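V-type ATP synthase alpha chain (Nanoarchaeum equitans Kin4-M, PDB 5BN3) is the A subunit of a V-type ATP synthase, with a beta-barrel, a P-loop nucleotide-binding domain holding adenosine-5'-diphosphate and a helical C-terminal domain. Local coordinates at residues R205-I209 / K505-M510; H479-I484 / I513-Y517; E486-Q491 / I542-Y546. All coordinates share one frame; numbering follows the deposited sequence.

Contact 1 of 3, residues R205-I209 / K505-M510; sequences RVLDI and KTIELM
T506 OG1, packed 3.5 Å from R205 CG, has three polar partners within bonding reach: S501 OG, P502 O and a water 2.8 Å from OG1. Its one hydroxyl proton can serve only one of the two acceptors, P502 O or the water, at a time. The same water lies 2.5 Å from D208 OD2, unusually short, so the bridge it suggests between the helices is doubtful in detail. The methyl CG2 of T506 meets I209 CG1 tip to tip at 3.5 Å, a tight carbon pair. The other branch of I209, CG2, rests 3.7 Å from M510 CE, and the M510 sulfur lies beside both branches. Here helix 205-210 of the nucleotide-binding domain crosses helix 503-523 of the C-terminal domain nearly at a right angle (-86°), the short axes 11.0 Å apart, so the contact is part of the joint between the two domains. R205 spans that joint. Its chain bends at chi3 (-74°), turning the guanidinium so that L509 CD1 covers one face, with CD1 also 3.8 Å from R205 CD. The group is held in its rotation by several bonds: NE to F488 O, NH2 to Q490 O, and a salt bridge from NH2 to D498. R205 NH1 comes within 4.3 Å of K505 NZ; one water accepts from both and, with D498, probably eases the repulsion between them. The extended K505 chain carries NZ on to R545 O.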
loop_
_atom_site.group_PDB
_atom_site.type_symbol
_atom_site.label_atom_id
_atom_site.label_comp_id
_atom_site.label_asym_id
_atom_site.label_seq_id
_atom_site.Cartn_x
_atom_site.Cartn_y
_atom_site.Cartn_z
ATOM N N ARG A 205 -6.159 34.920 17.050
ATOM C CA ARG A 205 -4.779 35.412 17.012
ATOM C C ARG A 205 -3.858 34.693 16.020
ATOM O O ARG A 205 -3.171 35.340 15.227
ATOM C CB ARG A 205 -4.163 35.382 18.419
ATOM C CG ARG A 205 -4.799 36.374 19.392
ATOM C CD ARG A 205 -4.092 36.384 20.743
ATOM N NE ARG A 205 -4.402 35.200 21.540
ATOM C CZ ARG A 205 -5.449 35.103 22.353
ATOM N NH1 ARG A 205 -6.290 36.118 22.476
ATOM N NH2 ARG A 205 -5.657 33.991 23.041
ATOM N N VAL A 206 -3.840 33.365 16.066
ATOM C CA VAL A 206 -2.956 32.598 15.191
ATOM C C VAL A 206 -3.285 32.839 13.716
ATOM O O VAL A 206 -2.395 32.863 12.865
ATOM C CB VAL A 206 -2.969 31.084 15.542
ATOM C CG1 VAL A 206 -4.367 30.491 15.372
ATOM C CG2 VAL A 206 -1.951 30.323 14.708
ATOM N N LEU A 207 -4.562 33.061 13.422
ATOM C CA LEU A 207 -4.989 33.299 12.045
ATOM C C LEU A 207 -4.802 34.751 11.612
ATOM O O LEU A 207 -4.764 35.043 10.420
ATOM C CB LEU A 207 -6.449 32.885 11.851
ATOM C CG LEU A 207 -6.805 31.424 12.121
ATOM C CD1 LEU A 207 -8.197 31.111 11.600
ATOM C CD2 LEU A 207 -5.780 30.503 11.491
ATOM N N ASP A 208 -4.689 35.661 12.575
ATOM C CA ASP A 208 -4.570 37.083 12.249
ATOM C C ASP A 208 -3.125 37.557 12.109
ATOM O O ASP A 208 -2.836 38.461 11.325
ATOM C CB ASP A 208 -5.318 37.941 13.279
ATOM C CG ASP A 208 -6.822 37.758 13.210
ATOM O OD1 ASP A 208 -7.311 37.225 12.192
ATOM O OD2 ASP A 208 -7.516 38.154 14.172
ATOM N N ILE A 209 -2.218 36.942 12.860
ATOM C CA ILE A 209 -0.823 37.367 12.853
ATOM C C ILE A 209 0.097 36.344 12.193
ATOM O O ILE A 209 0.881 36.683 11.305
ATOM C CB ILE A 209 -0.312 37.636 14.280
ATOM C CG1 ILE A 209 -1.205 38.660 14.978
ATOM C CG2 ILE A 209 1.117 38.134 14.244
ATOM C CD1 ILE A 209 -1.228 40.018 14.301
ATOM N N LYS A 505 -5.766 43.801 21.698
ATOM C CA LYS A 505 -5.395 42.719 22.606
ATOM C C LYS A 505 -4.290 41.850 22.007
ATOM O O LYS A 505 -3.329 41.489 22.690
ATOM C CB LYS A 505 -6.619 41.860 22.942
ATOM C CG LYS A 505 -6.348 40.750 23.953
ATOM C CD LYS A 505 -7.609 39.938 24.231
ATOM C CE LYS A 505 -7.364 38.876 25.290
ATOM N NZ LYS A 505 -8.596 38.090 25.588
ATOM N N THR A 506 -4.432 41.522 20.727
ATOM C CA THR A 506 -3.443 40.704 20.031
ATOM C C THR A 506 -2.066 41.372 20.003
ATOM O O THR A 506 -1.062 40.746 20.350
ATOM C CB THR A 506 -3.889 40.396 18.589
ATOM O OG1 THR A 506 -5.177 39.767 18.609
ATOM C CG2 THR A 506 -2.896 39.471 17.925
ATOM N N ILE A 507 -2.028 42.640 19.597
ATOM C CA ILE A 507 -0.777 43.394 19.528
ATOM C C ILE A 507 -0.141 43.554 20.910
ATOM O O ILE A 507 1.062 43.341 21.075
ATOM C CB ILE A 507 -0.984 44.798 18.904
ATOM C CG1 ILE A 507 -1.530 44.695 17.475
ATOM C CG2 ILE A 507 0.313 45.588 18.919
ATOM C CD1 ILE A 507 -0.759 43.754 16.580
ATOM N N GLU A 508 -0.951 43.926 21.898
ATOM C CA GLU A 508 -0.461 44.121 23.262
ATOM C C GLU A 508 0.154 42.857 23.845
ATOM O O GLU A 508 1.153 42.923 24.560
ATOM C CB GLU A 508 -1.578 44.633 24.174
ATOM C CG GLU A 508 -1.861 46.116 24.021
ATOM C CD GLU A 508 -0.648 46.973 24.332
ATOM O OE1 GLU A 508 -0.097 46.845 25.446
ATOM O OE2 GLU A 508 -0.241 47.770 23.462
ATOM N N LEU A 509 -0.446 41.711 23.536
ATOM C CA LEU A 509 0.102 40.426 23.955
ATOM C C LEU A 509 1.480 40.189 23.345
ATOM O O LEU A 509 2.395 39.733 24.030
ATOM C CB LEU A 509 -0.845 39.284 23.576
ATOM C CG LEU A 509 -1.934 38.936 24.591
ATOM C CD1 LEU A 509 -2.821 37.812 24.077
ATOM C CD2 LEU A 509 -1.294 38.547 25.906
ATOM N N MET A 510 1.620 40.502 22.060
ATOM C CA MET A 510 2.897 40.352 21.366
ATOM C C MET A 510 3.955 41.268 21.981
ATOM O O MET A 510 5.108 40.872 22.153
ATOM C CB MET A 510 2.740 40.665 19.871
ATOM C CG MET A 510 1.735 39.784 19.142
ATOM S SD MET A 510 1.540 40.198 17.394
ATOM C CE MET A 510 3.183 39.824 16.786
HETATM O O HOH W 1 -9.149 36.941 23.201
HETATM O O HOH W 2 -6.789 38.791 16.487
#

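Contact 2 of 3, residues H479-I484 / I513-Y517; sequences HMGRII and IHKYY
The rings of H479 and Y516 meet by their edges without stacking, with centroids 5.7 Å apart and planes turned by 46°. The Y516 hydroxyl sits at the imidazole edge, near its plane; Y516 OH and H479 NE2 share a nearly straight hydrogen bond of 2.8 Å (165°), in which either group could be the donor. H538 makes an edge-to-face pair with the H479 ring. At another point of the Y516 rim the M480 sulfur comes up near the ring plane, SD 3.7 Å from Y516 CD2, a Met-aromatic contact. I483 CD1 approaches the same ring obliquely, 3.5 Å from Y516 CE2, its chain crossing the tyrosine at about a right angle. With CG anti to the backbone N (chi1 178°), Y516 extends across to the other helix, where H479, M480 and I483 receive it. This is the antiparallel pairing of helices 472-489 and 503-523, successive in the chain and together a helical hairpin of the C-terminal domain; the short axes approach to 11.2 Å. M480 is wedged between two aromatic residues: its CG lies 3.5 Å from Y517 CD1, again obliquely to the ring, and its sulfur makes a second Met-aromatic contact there. Its bent chain lays the terminal CE against Y517 CB and I513, 4.0 Å from I513 CG2. Further along the hairpin I483 and I513 lie alongside each other, pointing opposite ways, I483 CG2 4.1 Å from I513 CG1. F448 of helix 441-458 packs against I484 and I513.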
loop_
_atom_site.group_PDB
_atom_site.type_symbol
_atom_site.label_atom_id
_atom_site.label_comp_id
_atom_site.label_asym_id
_atom_site.label_seq_id
_atom_site.Cartn_x
_atom_site.Cartn_y
_atom_site.Cartn_z
ATOM N N HIS A 479 11.222 28.019 27.528
ATOM C CA HIS A 479 10.513 28.945 28.402
ATOM C C HIS A 479 9.622 29.881 27.592
ATOM O O HIS A 479 8.421 29.981 27.844
ATOM C CB HIS A 479 11.516 29.758 29.221
ATOM C CG HIS A 479 10.891 30.611 30.273
ATOM N ND1 HIS A 479 10.126 30.092 31.302
ATOM C CD2 HIS A 479 10.914 31.951 30.475
ATOM C CE1 HIS A 479 9.708 31.069 32.077
ATOM N NE2 HIS A 479 10.176 32.213 31.597
ATOM N N MET A 480 10.221 30.566 26.621
ATOM C CA MET A 480 9.491 31.503 25.772
ATOM C C MET A 480 8.495 30.792 24.860
ATOM O O MET A 480 7.419 31.322 24.574
ATOM C CB MET A 480 10.460 32.325 24.919
ATOM C CG MET A 480 11.406 33.203 25.716
ATOM S SD MET A 480 10.542 34.318 26.835
ATOM C CE MET A 480 9.489 35.195 25.681
ATOM N N GLY A 481 8.864 29.600 24.400
ATOM C CA GLY A 481 7.994 28.802 23.555
ATOM C C GLY A 481 6.709 28.444 24.273
ATOM O O GLY A 481 5.627 28.503 23.689
ATOM N N ARG A 482 6.832 28.077 25.547
ATOM C CA ARG A 482 5.671 27.766 26.375
ATOM C C ARG A 482 4.760 28.983 26.543
ATOM O O ARG A 482 3.534 28.860 26.517
ATOM C CB ARG A 482 6.114 27.239 27.746
ATOM C CG ARG A 482 4.964 27.016 28.725
ATOM C CD ARG A 482 5.440 26.486 30.074
ATOM N NE ARG A 482 4.333 26.309 31.013
ATOM C CZ ARG A 482 4.016 27.175 31.972
ATOM N NH1 ARG A 482 4.730 28.282 32.129
ATOM N NH2 ARG A 482 2.991 26.932 32.777
ATOM N N ILE A 483 5.370 30.155 26.709
ATOM C CA ILE A 483 4.626 31.400 26.870
ATOM C C ILE A 483 3.848 31.754 25.603
ATOM O O ILE A 483 2.684 32.156 25.667
ATOM C CB ILE A 483 5.567 32.569 27.234
ATOM C CG1 ILE A 483 6.251 32.307 28.579
ATOM C CG2 ILE A 483 4.803 33.879 27.297
ATOM C CD1 ILE A 483 7.215 33.400 28.990
ATOM N N ILE A 484 4.499 31.604 24.454
ATOM C CA ILE A 484 3.865 31.882 23.171
ATOM C C ILE A 484 2.725 30.897 22.902
ATOM O O ILE A 484 1.645 31.293 22.460
ATOM C CB ILE A 484 4.901 31.838 22.023
ATOM C CG1 ILE A 484 5.902 32.989 22.173
ATOM C CG2 ILE A 484 4.213 31.914 20.669
ATOM C CD1 ILE A 484 7.177 32.818 21.367
ATOM N N ILE A 513 5.057 40.062 25.592
ATOM C CA ILE A 513 5.863 38.854 25.446
ATOM C C ILE A 513 7.259 39.220 24.938
ATOM O O ILE A 513 8.266 38.731 25.450
ATOM C CB ILE A 513 5.204 37.844 24.475
ATOM C CG1 ILE A 513 3.955 37.226 25.108
ATOM C CG2 ILE A 513 6.175 36.740 24.104
ATOM C CD1 ILE A 513 3.186 36.311 24.172
ATOM N N HIS A 514 7.306 40.088 23.932
ATOM C CA HIS A 514 8.569 40.565 23.381
ATOM C C HIS A 514 9.374 41.331 24.427
ATOM O O HIS A 514 10.596 41.200 24.500
ATOM C CB HIS A 514 8.320 41.455 22.164
ATOM C CG HIS A 514 9.546 42.150 21.662
ATOM N ND1 HIS A 514 10.642 41.467 21.179
ATOM C CD2 HIS A 514 9.850 43.465 21.568
ATOM C CE1 HIS A 514 11.568 42.333 20.809
ATOM N NE2 HIS A 514 11.114 43.553 21.034
ATOM N N LYS A 515 8.681 42.134 25.229
ATOM C CA LYS A 515 9.320 42.924 26.276
ATOM C C LYS A 515 9.902 42.025 27.362
ATOM O O LYS A 515 10.984 42.288 27.884
ATOM C CB LYS A 515 8.320 43.917 26.879
ATOM C CG LYS A 515 8.922 44.888 27.885
ATOM C CD LYS A 515 7.864 45.830 28.455
ATOM C CE LYS A 515 7.382 46.848 27.430
ATOM N NZ LYS A 515 8.379 47.926 27.179
ATOM N N TYR A 516 9.178 40.962 27.697
ATOM C CA TYR A 516 9.668 39.975 28.651
ATOM C C TYR A 516 10.901 39.278 28.091
ATOM O O TYR A 516 11.860 39.019 28.813
ATOM C CB TYR A 516 8.577 38.948 28.961
ATOM C CG TYR A 516 9.006 37.848 29.910
ATOM C CD1 TYR A 516 9.096 38.081 31.274
ATOM C CD2 TYR A 516 9.307 36.575 29.443
ATOM C CE1 TYR A 516 9.483 37.082 32.148
ATOM C CE2 TYR A 516 9.695 35.569 30.311
ATOM C CZ TYR A 516 9.780 35.829 31.662
ATOM O OH TYR A 516 10.163 34.839 32.535
ATOM N N TYR A 517 10.861 38.991 26.792
ATOM C CA TYR A 517 11.928 38.269 26.103
ATOM C C TYR A 517 13.255 39.018 26.122
ATOM O O TYR A 517 14.289 38.445 26.467
ATOM C CB TYR A 517 11.511 37.986 24.658
ATOM C CG TYR A 517 12.497 37.162 23.860
ATOM C CD1 TYR A 517 13.094 36.034 24.404
ATOM C CD2 TYR A 517 12.810 37.497 22.553
ATOM C CE1 TYR A 517 13.986 35.277 23.673
ATOM C CE2 TYR A 517 13.699 36.743 21.811
ATOM C CZ TYR A 517 14.284 35.634 22.379
ATOM O OH TYR A 517 15.172 34.876 21.655
#

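Contact 3 of 3, residues E486-Q491 / I542-Y546; sequences EGFLQQ and IKLRY. With ADP (adenosine-5'-diphosphate), chain C.
R545 NE donates to E486 O, a main-chain carbonyl, at 2.9 Å (145°), and R545 NH2 adds a weak second bond to that oxygen at 3.2 Å. Q490 CB and Y546 CE2 lie over opposite faces of the guanidinium, both toward the rim, and Q490 O also lies over a face. Q490's amide is turned steeply to it, the planes 78° apart. R545 CG sits between the backbone N and the carbonyl carbon (chi1 58°), and from there the chain runs straight out to NE over the end of helix 472-489. Backbones come close too: the CA atoms of G487 and I542 are 4.1 Å apart. Beside them, I542 CD1 lies 3.6 Å from E486 OE1. A water 2.9 Å from R545 N accepts its proton and also lies 2.9 Å from G487 O. One layer out, D498 forms a salt bridge with R545 NH1 and another with R205. Q491 is held by R205 N at its OE1 and by G203 O at its NE2. Its own carbonyl O receives ADP N6 at 3.0 Å: the turn that follows helix 472-489 supplies a main-chain acceptor for the adenine amino group, part of the adenosine-5'-diphosphate pocket.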
loop_
_atom_site.group_PDB
_atom_site.type_symbol
_atom_site.label_atom_id
_atom_site.label_comp_id
_atom_site.label_asym_id
_atom_site.label_seq_id
_atom_site.Cartn_x
_atom_site.Cartn_y
_atom_site.Cartn_z
ATOM N N GLU A 486 1.020 28.866 25.212
ATOM C CA GLU A 486 -0.050 28.904 26.210
ATOM C C GLU A 486 -0.681 30.283 26.396
ATOM O O GLU A 486 -1.811 30.389 26.872
ATOM C CB GLU A 486 0.449 28.372 27.564
ATOM C CG GLU A 486 0.800 26.889 27.572
ATOM C CD GLU A 486 1.239 26.395 28.942
ATOM O OE1 GLU A 486 1.277 27.208 29.891
ATOM O OE2 GLU A 486 1.547 25.191 29.070
ATOM N N GLY A 487 0.043 31.335 26.026
ATOM C CA GLY A 487 -0.435 32.689 26.248
ATOM C C GLY A 487 -0.867 33.443 25.005
ATOM O O GLY A 487 -1.571 34.447 25.106
ATOM N N PHE A 488 -0.456 32.966 23.832
ATOM C CA PHE A 488 -0.757 33.664 22.586
ATOM C C PHE A 488 -1.476 32.789 21.554
ATOM O O PHE A 488 -2.548 33.148 21.065
ATOM C CB PHE A 488 0.525 34.241 21.983
ATOM C CG PHE A 488 0.296 35.078 20.762
ATOM C CD1 PHE A 488 -0.223 36.357 20.874
ATOM C CD2 PHE A 488 0.608 34.591 19.501
ATOM C CE1 PHE A 488 -0.436 37.134 19.752
ATOM C CE2 PHE A 488 0.398 35.363 18.375
ATOM C CZ PHE A 488 -0.125 36.636 18.500
ATOM N N LEU A 489 -0.877 31.651 21.219
ATOM C CA LEU A 489 -1.429 30.769 20.192
ATOM C C LEU A 489 -2.743 30.130 20.637
ATOM O O LEU A 489 -3.722 30.122 19.887
ATOM C CB LEU A 489 -0.415 29.691 19.801
ATOM C CG LEU A 489 0.884 30.210 19.183
ATOM C CD1 LEU A 489 1.818 29.067 18.822
ATOM C CD2 LEU A 489 0.573 31.040 17.959
ATOM N N GLN A 490 -2.765 29.603 21.857
ATOM C CA GLN A 490 -3.984 29.015 22.403
ATOM C C GLN A 490 -5.050 30.081 22.617
ATOM O O GLN A 490 -4.754 31.197 23.055
ATOM C CB GLN A 490 -3.696 28.280 23.717
ATOM C CG GLN A 490 -2.996 26.939 23.541
ATOM C CD GLN A 490 -2.743 26.231 24.860
ATOM O OE1 GLN A 490 -3.411 26.497 25.860
ATOM N NE2 GLN A 490 -1.771 25.326 24.867
ATOM N N GLN A 491 -6.292 29.729 22.301
ATOM C CA GLN A 491 -7.410 30.653 22.439
ATOM C C GLN A 491 -8.697 29.876 22.702
ATOM O O GLN A 491 -9.144 29.092 21.860
ATOM C CB GLN A 491 -7.541 31.526 21.186
ATOM C CG GLN A 491 -8.564 32.649 21.310
ATOM C CD GLN A 491 -8.435 33.689 20.214
ATOM O OE1 GLN A 491 -7.423 33.751 19.512
ATOM N NE2 GLN A 491 -9.463 34.516 20.063
ATOM N N ILE A 542 0.754 34.444 30.772
ATOM C CA ILE A 542 -0.026 33.328 30.239
ATOM C C ILE A 542 -1.523 33.447 30.567
ATOM O O ILE A 542 -2.374 33.041 29.772
ATOM C CB ILE A 542 0.563 31.973 30.726
ATOM C CG1 ILE A 542 1.895 31.698 30.017
ATOM C CG2 ILE A 542 -0.392 30.825 30.474
ATOM C CD1 ILE A 542 2.612 30.447 30.498
ATOM N N LYS A 543 -1.838 34.038 31.717
ATOM C CA LYS A 543 -3.225 34.185 32.160
ATOM C C LYS A 543 -3.921 35.422 31.589
ATOM O O LYS A 543 -5.129 35.587 31.758
ATOM C CB LYS A 543 -3.285 34.222 33.690
ATOM C CG LYS A 543 -2.831 32.940 34.368
ATOM C CD LYS A 543 -2.563 33.165 35.851
ATOM C CE LYS A 543 -3.777 33.742 36.559
ATOM N NZ LYS A 543 -3.505 34.012 37.999
ATOM N N LEU A 544 -3.159 36.280 30.914
ATOM C CA LEU A 544 -3.670 37.549 30.388
ATOM C C LEU A 544 -4.903 37.410 29.496
ATOM O O LEU A 544 -5.881 38.140 29.665
ATOM C CB LEU A 544 -2.573 38.288 29.616
ATOM C CG LEU A 544 -1.571 39.133 30.403
ATOM C CD1 LEU A 544 -0.458 39.625 29.496
ATOM C CD2 LEU A 544 -2.283 40.310 31.031
ATOM N N ARG A 545 -4.852 36.470 28.556
ATOM C CA ARG A 545 -5.908 36.306 27.555
ATOM C C ARG A 545 -7.281 36.003 28.153
ATOM O O ARG A 545 -8.307 36.219 27.506
ATOM C CB ARG A 545 -5.524 35.229 26.529
ATOM C CG ARG A 545 -5.233 33.848 27.121
ATOM C CD ARG A 545 -4.795 32.862 26.039
ATOM N NE ARG A 545 -4.429 31.554 26.581
ATOM C CZ ARG A 545 -5.237 30.499 26.610
ATOM N NH1 ARG A 545 -6.466 30.589 26.122
ATOM N NH2 ARG A 545 -4.815 29.354 27.123
ATOM N N TYR A 546 -7.298 35.515 29.389
ATOM C CA TYR A 546 -8.551 35.207 30.068
ATOM C C TYR A 546 -9.177 36.419 30.751
ATOM O O TYR A 546 -10.222 36.302 31.395
ATOM C CB TYR A 546 -8.338 34.091 31.093
ATOM C CG TYR A 546 -8.263 32.716 30.481
ATOM C CD1 TYR A 546 -9.398 32.106 29.969
ATOM C CD2 TYR A 546 -7.063 32.023 30.425
ATOM C CE1 TYR A 546 -9.339 30.850 29.411
ATOM C CE2 TYR A 546 -6.996 30.763 29.868
ATOM C CZ TYR A 546 -8.138 30.183 29.363
ATOM O OH TYR A 546 -8.083 28.929 28.807
HETATM P PB ADP C . -13.672 18.599 14.171
HETATM O O1B ADP C . -12.295 18.823 13.605
HETATM O O2B ADP C . -14.745 19.467 13.572
HETATM O O3B ADP C . -14.040 17.143 14.296
HETATM P PA ADP C . -14.489 20.131 16.468
HETATM O O1A ADP C . -14.451 21.483 15.818
HETATM O O2A ADP C . -15.813 19.446 16.691
HETATM O O3A ADP C . -13.494 19.127 15.688
HETATM O "O5'" ADP C . -13.738 20.251 17.887
HETATM C "C5'" ADP C . -13.448 19.074 18.640
HETATM C "C4'" ADP C . -13.388 19.407 20.126
HETATM O "O4'" ADP C . -12.336 20.346 20.384
HETATM C "C3'" ADP C . -14.697 20.033 20.570
HETATM O "O3'" ADP C . -15.211 19.310 21.692
HETATM C "C2'" ADP C . -14.341 21.451 20.960
HETATM O "O2'" ADP C . -14.992 21.839 22.169
HETATM C "C1'" ADP C . -12.832 21.453 21.138
HETATM N N9 ADP C . -12.270 22.724 20.622
HETATM C C8 ADP C . -11.870 22.961 19.359
HETATM N N7 ADP C . -11.408 24.230 19.225
HETATM C C5 ADP C . -11.507 24.828 20.428
HETATM C C6 ADP C . -11.193 26.163 20.984
HETATM N N6 ADP C . -10.662 27.143 20.207
HETATM N N1 ADP C . -11.451 26.363 22.297
HETATM C C2 ADP C . -11.976 25.399 23.078
HETATM N N3 ADP C . -12.285 24.167 22.639
HETATM C C4 ADP C . -12.075 23.828 21.345
HETATM O O HOH W 3 -2.294 35.382 27.777
#

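How the contacts relate
From the N terminus, helix 205-210 of the nucleotide-binding domain comes first; contact 1 closes a loop of 295 residues when helix 503-523 returns to it. Contact 2 closes a much shorter loop of 28 residues between two successive helices, and contact 3 one of 50 residues that ends where helix 537-542 ends. The first segments follow the order 1, 2, 3 and so do the second, so every pair of contacts crosses and none nests. Contacts 1 and 2 share helix 503-523, while contacts 2 and 3 share helix 472-489. Contacts 1 and 3 touch directly, linking the domain joint to the pocket end; contact 2 lies within the C-terminal helices.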